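Local coordinates for E3 SUMO-protein ligase SIZ2 (Saccharomyces cerevisiae, PDB 6U75) that probably acts as a zinc-containing E3 ligase of the PIAS family, promoting attachment of SUMO to target proteins such as septins, at residues F34-S39 / P108-P113; C78-N83 / L119-L124. One frame throughout, in Å; residues are numbered along the deposited sequence.

In the fold
Both contacts belong to the PINIT domain, the N-terminal part of this construct, well away from the zinc-bearing SP-RING. Their centres are about 18 Å apart, on the same side of the chain's centre. Along the chain the segments alternate: 34-39, 78-83, 108-113, 119-124. Contact 2 joins the two central strands of a four-stranded antiparallel sheet, ordered 28-34, 117-123, 79-82, 85-86. Contact 1 lies past one end of that sheet, where strand 28-34 runs on into helix 38-46 and a loop returns to strand 117-123. The two meet directly: F34 packs on F82, and Y109 O lies 2.7 Å from N83 ND2, a probable hydrogen bond, so the loop is held against the end of the sheet.

Contact 1. Residues F34-S39 / P108-P113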
loop_
_atom_site.group_PDB
_atom_site.type_symbol
_atom_site.label_atom_id
_atom_site.label_comp_id
_atom_site.label_asym_id
_atom_site.label_seq_id
_atom_site.Cartn_x
_atom_site.Cartn_y
_atom_site.Cartn_z
ATOM N N PHE A 34 -9.860 -0.034 26.603
ATOM C CA PHE A 34 -9.979 1.388 26.309
ATOM C C PHE A 34 -11.401 1.706 25.877
ATOM O O PHE A 34 -12.150 0.834 25.428
ATOM C CB PHE A 34 -8.974 1.837 25.239
ATOM C CG PHE A 34 -9.191 1.216 23.892
ATOM C CD1 PHE A 34 -10.050 1.800 22.975
ATOM C CD2 PHE A 34 -8.519 0.060 23.532
ATOM C CE1 PHE A 34 -10.245 1.234 21.730
ATOM C CE2 PHE A 34 -8.709 -0.510 22.289
ATOM C CZ PHE A 34 -9.574 0.078 21.386
ATOM N N LYS A 35 -11.760 2.976 26.038
ATOM C CA LYS A 35 -13.053 3.503 25.635
ATOM C C LYS A 35 -12.870 4.459 24.466
ATOM O O LYS A 35 -11.810 5.071 24.304
ATOM C CB LYS A 35 -13.737 4.230 26.799
ATOM C CG LYS A 35 -13.900 3.376 28.047
ATOM C CD LYS A 35 -14.323 4.201 29.257
ATOM C CE LYS A 35 -15.825 4.438 29.291
ATOM N NZ LYS A 35 -16.581 3.179 29.540
ATOM N N VAL A 36 -13.910 4.576 23.648
ATOM C CA VAL A 36 -13.942 5.513 22.533
ATOM C C VAL A 36 -15.047 6.516 22.828
ATOM O O VAL A 36 -16.236 6.173 22.781
ATOM C CB VAL A 36 -14.168 4.809 21.190
ATOM C CG1 VAL A 36 -14.314 5.832 20.072
ATOM C CG2 VAL A 36 -13.017 3.855 20.899
ATOM N N SER A 37 -14.657 7.753 23.134
ATOM C CA SER A 37 -15.593 8.792 23.542
ATOM C C SER A 37 -16.768 8.909 22.582
ATOM O O SER A 37 -16.690 8.469 21.430
ATOM C CB SER A 37 -14.876 10.138 23.638
ATOM O OG SER A 37 -14.447 10.573 22.359
ATOM N N LYS A 38 -17.864 9.508 23.054
ATOM C CA LYS A 38 -19.014 9.738 22.188
ATOM C C LYS A 38 -18.694 10.757 21.103
ATOM O O LYS A 38 -19.266 10.695 20.008
ATOM C CB LYS A 38 -20.208 10.198 23.024
ATOM C CG LYS A 38 -21.561 9.964 22.372
ATOM C CD LYS A 38 -22.064 11.200 21.648
ATOM C CE LYS A 38 -23.431 10.953 21.027
ATOM N NZ LYS A 38 -23.958 12.155 20.324
ATOM N N SER A 39 -17.784 11.695 21.379
ATOM C CA SER A 39 -17.376 12.648 20.352
ATOM C C SER A 39 -16.658 11.947 19.205
ATOM O O SER A 39 -16.881 12.269 18.034
ATOM C CB SER A 39 -16.485 13.730 20.962
ATOM O OG SER A 39 -17.251 14.670 21.695
ATOM N N PRO A 108 -16.320 -1.945 12.790
ATOM C CA PRO A 108 -17.628 -2.616 12.893
ATOM C C PRO A 108 -17.860 -3.322 14.217
ATOM O O PRO A 108 -19.020 -3.583 14.560
ATOM C CB PRO A 108 -17.602 -3.614 11.728
ATOM C CG PRO A 108 -16.164 -3.899 11.516
ATOM C CD PRO A 108 -15.428 -2.627 11.835
ATOM N N TYR A 109 -16.809 -3.638 14.972
ATOM C CA TYR A 109 -16.938 -4.386 16.214
ATOM C C TYR A 109 -16.843 -3.492 17.446
ATOM O O TYR A 109 -16.652 -3.995 18.558
ATOM C CB TYR A 109 -15.877 -5.485 16.267
ATOM C CG TYR A 109 -15.693 -6.190 14.941
ATOM C CD1 TYR A 109 -16.696 -6.993 14.414
ATOM C CD2 TYR A 109 -14.520 -6.046 14.212
ATOM C CE1 TYR A 109 -16.535 -7.636 13.200
ATOM C CE2 TYR A 109 -14.350 -6.685 12.998
ATOM C CZ TYR A 109 -15.360 -7.476 12.497
ATOM O OH TYR A 109 -15.193 -8.113 11.289
ATOM N N LEU A 110 -16.981 -2.181 17.271
ATOM C CA LEU A 110 -16.914 -1.249 18.387
ATOM C C LEU A 110 -18.204 -1.279 19.197
ATOM O O LEU A 110 -19.298 -1.477 18.661
ATOM C CB LEU A 110 -16.666 0.174 17.884
ATOM C CG LEU A 110 -15.291 0.789 18.155
ATOM C CD1 LEU A 110 -15.217 2.178 17.545
ATOM C CD2 LEU A 110 -14.996 0.845 19.646
ATOM N N LYS A 111 -18.064 -1.071 20.502
ATOM C CA LYS A 111 -19.196 -0.975 21.409
ATOM C C LYS A 111 -19.560 0.489 21.641
ATOM O O LYS A 111 -18.800 1.406 21.323
ATOM C CB LYS A 111 -18.880 -1.668 22.740
ATOM C CG LYS A 111 -18.546 -3.149 22.608
ATOM C CD LYS A 111 -19.732 -3.956 22.087
ATOM C CE LYS A 111 -19.312 -4.949 21.012
ATOM N NZ LYS A 111 -20.469 -5.397 20.190
ATOM N N VAL A 112 -20.748 0.698 22.202
ATOM C CA VAL A 112 -21.245 2.045 22.476
ATOM C C VAL A 112 -20.245 2.770 23.369
ATOM O O VAL A 112 -19.434 2.122 24.047
ATOM C CB VAL A 112 -22.642 2.009 23.118
ATOM C CG1 VAL A 112 -23.684 1.580 22.093
ATOM C CG2 VAL A 112 -22.662 1.083 24.326
ATOM N N PRO A 113 -20.263 4.105 23.406
ATOM C CA PRO A 113 -19.214 4.829 24.144
ATOM C C PRO A 113 -19.208 4.546 25.634
ATOM O O PRO A 113 -18.134 4.544 26.249
ATOM C CB PRO A 113 -19.535 6.305 23.857
ATOM C CG PRO A 113 -20.456 6.298 22.680
ATOM C CD PRO A 113 -21.219 5.020 22.760
#
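P113 packs its ring against the turn that leads into helix 38-46 of the PINIT domain. It belongs to a loop without regular structure, and its CB sits 3.5 Å from V36 O and 3.7 Å from K38 N, touching the backbone on both flanks of S37. Next to CB, the ring's CG lies 3.8 Å from K38 CG. The K38 side chain runs alongside the proline there, CG anti to the backbone N, then bends at chi2 (-96°) and carries its ammonium off to a salt bridge with D42. No hydrogen bond crosses between the two segments; the nearest thing to one is a CA-H...O contact from P113 CA to V36 O, far from straight at 124° at the hydrogen.

A second touch is purely apolar. V36 CG2 and L110 CD2 meet at 3.8 Å, the two side chains crossing at about a right angle, and the same V36 methyl lies in the plane of the F34 ring, at its edge. K35 adds the aliphatic end of its chain, CE standing 3.8 Å from P113 O, while bends at chi3 and chi4 turn NZ to a hydrogen bond with T114 O.

Further out, H41 of the helix touches both V36 and P113, and N117 at the start of strand 117-123 lies against V36 and L110. N117 OD1 also takes the backbone N-H of K111, tying the loop to that strand. S37 is the N-cap at the helix start, its OG hydrogen-bonded to N40 N.

Contact 2. Residues C78-N83 / L119-L124; sequences CELVFN and LDLHYL
Two neighbouring antiparallel strands, 79-82 and 117-123, are zipped together here by four backbone hydrogen bonds. E79 and H122 form one hydrogen-bonded pair, with E79 N to H122 O at 3.0 Å and H122 N to E79 O at 2.9 Å. V81 and D120 form the other, each N-H reaching the partner's carbonyl oxygen. All four bonds lie in the carbonyl plane and are close to straight, the angle at the hydrogen running from 159° to 168°. Between them L80 and L121 make a non-hydrogen-bonded pair, followed by F82 and L119, and CA-H...O contacts such as L121 CA to E79 O at 3.4 Å add to the backbone grip.

These are the two central strands of a four-stranded sheet in the PINIT domain: the backbones of L119 and L121 hydrogen-bond on their other side to M32 and T30 of strand 28-34, while the backbone of L80 hydrogen-bonds to L87.

One face is greasy and buried. L80 and L121 lie side by side, pointing the same way, with L80 CD2 3.6 Å from L121 CD1; L121 CD1 also meets C78 CB at 3.6 Å. F82 and L119 instead cross at about a right angle: L119, its CG anti to the backbone N (chi1 176°), brings CD1 to the ring edge, 3.7 Å from F82 CD1. Beneath this layer L54 of strand 50-58 packs on both L80 and L119.

E79, V81, D120 and H122 occupy the opposite, partly exposed face. E79 CB and H122 CB are 4.1 Å apart, and the imidazole turns an edge to E79 O. E79 OE2 remains 4.9 Å from H122 ND1, not in contact, though the carboxylate could still help stabilise a protonated ring.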
loop_
_atom_site.group_PDB
_atom_site.type_symbol
_atom_site.label_atom_id
_atom_site.label_comp_id
_atom_site.label_asym_id
_atom_site.label_seq_id
_atom_site.Cartn_x
_atom_site.Cartn_y
_atom_site.Cartn_z
ATOM N N CYS A 78 -0.021 -14.024 15.280
ATOM C CA CYS A 78 -0.805 -13.233 16.213
ATOM C C CYS A 78 -2.276 -13.561 16.026
ATOM O O CYS A 78 -2.731 -13.780 14.901
ATOM C CB CYS A 78 -0.588 -11.730 16.006
ATOM S SG CYS A 78 -0.763 -11.189 14.289
ATOM N N GLU A 79 -3.012 -13.592 17.132
ATOM C CA GLU A 79 -4.466 -13.702 17.099
ATOM C C GLU A 79 -5.038 -12.477 17.797
ATOM O O GLU A 79 -4.849 -12.302 19.006
ATOM C CB GLU A 79 -4.942 -14.996 17.757
ATOM C CG GLU A 79 -6.455 -15.139 17.813
ATOM C CD GLU A 79 -6.901 -16.585 17.884
ATOM O OE1 GLU A 79 -6.373 -17.409 17.107
ATOM O OE2 GLU A 79 -7.776 -16.902 18.718
ATOM N N LEU A 80 -5.717 -11.625 17.035
ATOM C CA LEU A 80 -6.342 -10.420 17.560
ATOM C C LEU A 80 -7.826 -10.679 17.771
ATOM O O LEU A 80 -8.515 -11.151 16.861
ATOM C CB LEU A 80 -6.145 -9.241 16.607
ATOM C CG LEU A 80 -4.703 -8.779 16.402
ATOM C CD1 LEU A 80 -4.599 -7.924 15.153
ATOM C CD2 LEU A 80 -4.214 -8.010 17.617
ATOM N N VAL A 81 -8.314 -10.369 18.970
ATOM C CA VAL A 81 -9.714 -10.559 19.327
ATOM C C VAL A 81 -10.206 -9.246 19.917
ATOM O O VAL A 81 -9.780 -8.854 21.010
ATOM C CB VAL A 81 -9.910 -11.713 20.319
ATOM C CG1 VAL A 81 -11.387 -11.901 20.628
ATOM C CG2 VAL A 81 -9.307 -12.995 19.765
ATOM N N PHE A 82 -11.097 -8.568 19.201
ATOM C CA PHE A 82 -11.648 -7.287 19.630
ATOM C C PHE A 82 -13.102 -7.506 20.028
ATOM O O PHE A 82 -13.956 -7.761 19.171
ATOM C CB PHE A 82 -11.521 -6.242 18.523
ATOM C CG PHE A 82 -11.827 -4.842 18.973
ATOM C CD1 PHE A 82 -10.981 -4.181 19.847
ATOM C CD2 PHE A 82 -12.957 -4.185 18.517
ATOM C CE1 PHE A 82 -11.258 -2.895 20.263
ATOM C CE2 PHE A 82 -13.239 -2.897 18.929
ATOM C CZ PHE A 82 -12.387 -2.251 19.804
ATOM N N ASN A 83 -13.379 -7.415 21.328
ATOM C CA ASN A 83 -14.732 -7.594 21.855
ATOM C C ASN A 83 -15.276 -8.981 21.521
ATOM O O ASN A 83 -16.432 -9.137 21.122
ATOM C CB ASN A 83 -15.668 -6.499 21.338
ATOM C CG ASN A 83 -15.295 -5.123 21.853
ATOM O OD1 ASN A 83 -14.907 -4.965 23.012
ATOM N ND2 ASN A 83 -15.408 -4.118 20.993
ATOM N N LEU A 119 -9.373 -5.535 23.833
ATOM C CA LEU A 119 -8.592 -6.046 22.712
ATOM C C LEU A 119 -7.557 -7.016 23.267
ATOM O O LEU A 119 -6.653 -6.611 24.004
ATOM C CB LEU A 119 -7.922 -4.909 21.942
ATOM C CG LEU A 119 -6.999 -5.329 20.794
ATOM C CD1 LEU A 119 -7.786 -6.020 19.693
ATOM C CD2 LEU A 119 -6.247 -4.130 20.240
ATOM N N ASP A 120 -7.699 -8.292 22.924
ATOM C CA ASP A 120 -6.756 -9.321 23.328
ATOM C C ASP A 120 -5.869 -9.687 22.147
ATOM O O ASP A 120 -6.324 -9.727 21.000
ATOM C CB ASP A 120 -7.485 -10.566 23.839
ATOM C CG ASP A 120 -8.586 -10.232 24.828
ATOM O OD1 ASP A 120 -9.751 -10.090 24.401
ATOM O OD2 ASP A 120 -8.287 -10.102 26.033
ATOM N N LEU A 121 -4.597 -9.946 22.437
ATOM C CA LEU A 121 -3.612 -10.316 21.428
ATOM C C LEU A 121 -2.880 -11.549 21.938
ATOM O O LEU A 121 -2.096 -11.459 22.887
ATOM C CB LEU A 121 -2.646 -9.164 21.159
ATOM C CG LEU A 121 -1.456 -9.435 20.238
ATOM C CD1 LEU A 121 -1.837 -10.328 19.071
ATOM C CD2 LEU A 121 -0.905 -8.115 19.730
ATOM N N HIS A 122 -3.160 -12.694 21.323
ATOM C CA HIS A 122 -2.580 -13.969 21.716
ATOM C C HIS A 122 -1.403 -14.305 20.813
ATOM O O HIS A 122 -1.464 -14.109 19.594
ATOM C CB HIS A 122 -3.622 -15.087 21.645
ATOM C CG HIS A 122 -4.776 -14.895 22.577
ATOM N ND1 HIS A 122 -5.857 -14.098 22.269
ATOM C CD2 HIS A 122 -5.015 -15.392 23.813
ATOM C CE1 HIS A 122 -6.714 -14.115 23.274
ATOM N NE2 HIS A 122 -6.226 -14.892 24.224
ATOM N N TYR A 123 -0.337 -14.823 21.421
ATOM C CA TYR A 123 0.899 -15.102 20.709
ATOM C C TYR A 123 1.581 -16.305 21.345
ATOM O O TYR A 123 1.339 -16.643 22.508
ATOM C CB TYR A 123 1.836 -13.892 20.738
ATOM C CG TYR A 123 2.089 -13.391 22.141
ATOM C CD1 TYR A 123 3.106 -13.928 22.918
ATOM C CD2 TYR A 123 1.298 -12.393 22.695
ATOM C CE1 TYR A 123 3.336 -13.479 24.203
ATOM C CE2 TYR A 123 1.520 -11.937 23.981
ATOM C CZ TYR A 123 2.541 -12.483 24.730
ATOM O OH TYR A 123 2.768 -12.035 26.010
ATOM N N LEU A 124 2.453 -16.940 20.564
ATOM C CA LEU A 124 3.266 -18.045 21.050
ATOM C C LEU A 124 4.651 -17.606 21.501
ATOM O O LEU A 124 5.341 -18.380 22.173
ATOM C CB LEU A 124 3.417 -19.112 19.960
ATOM C CG LEU A 124 2.110 -19.618 19.347
ATOM C CD1 LEU A 124 2.385 -20.667 18.277
ATOM C CD2 LEU A 124 1.194 -20.170 20.429
#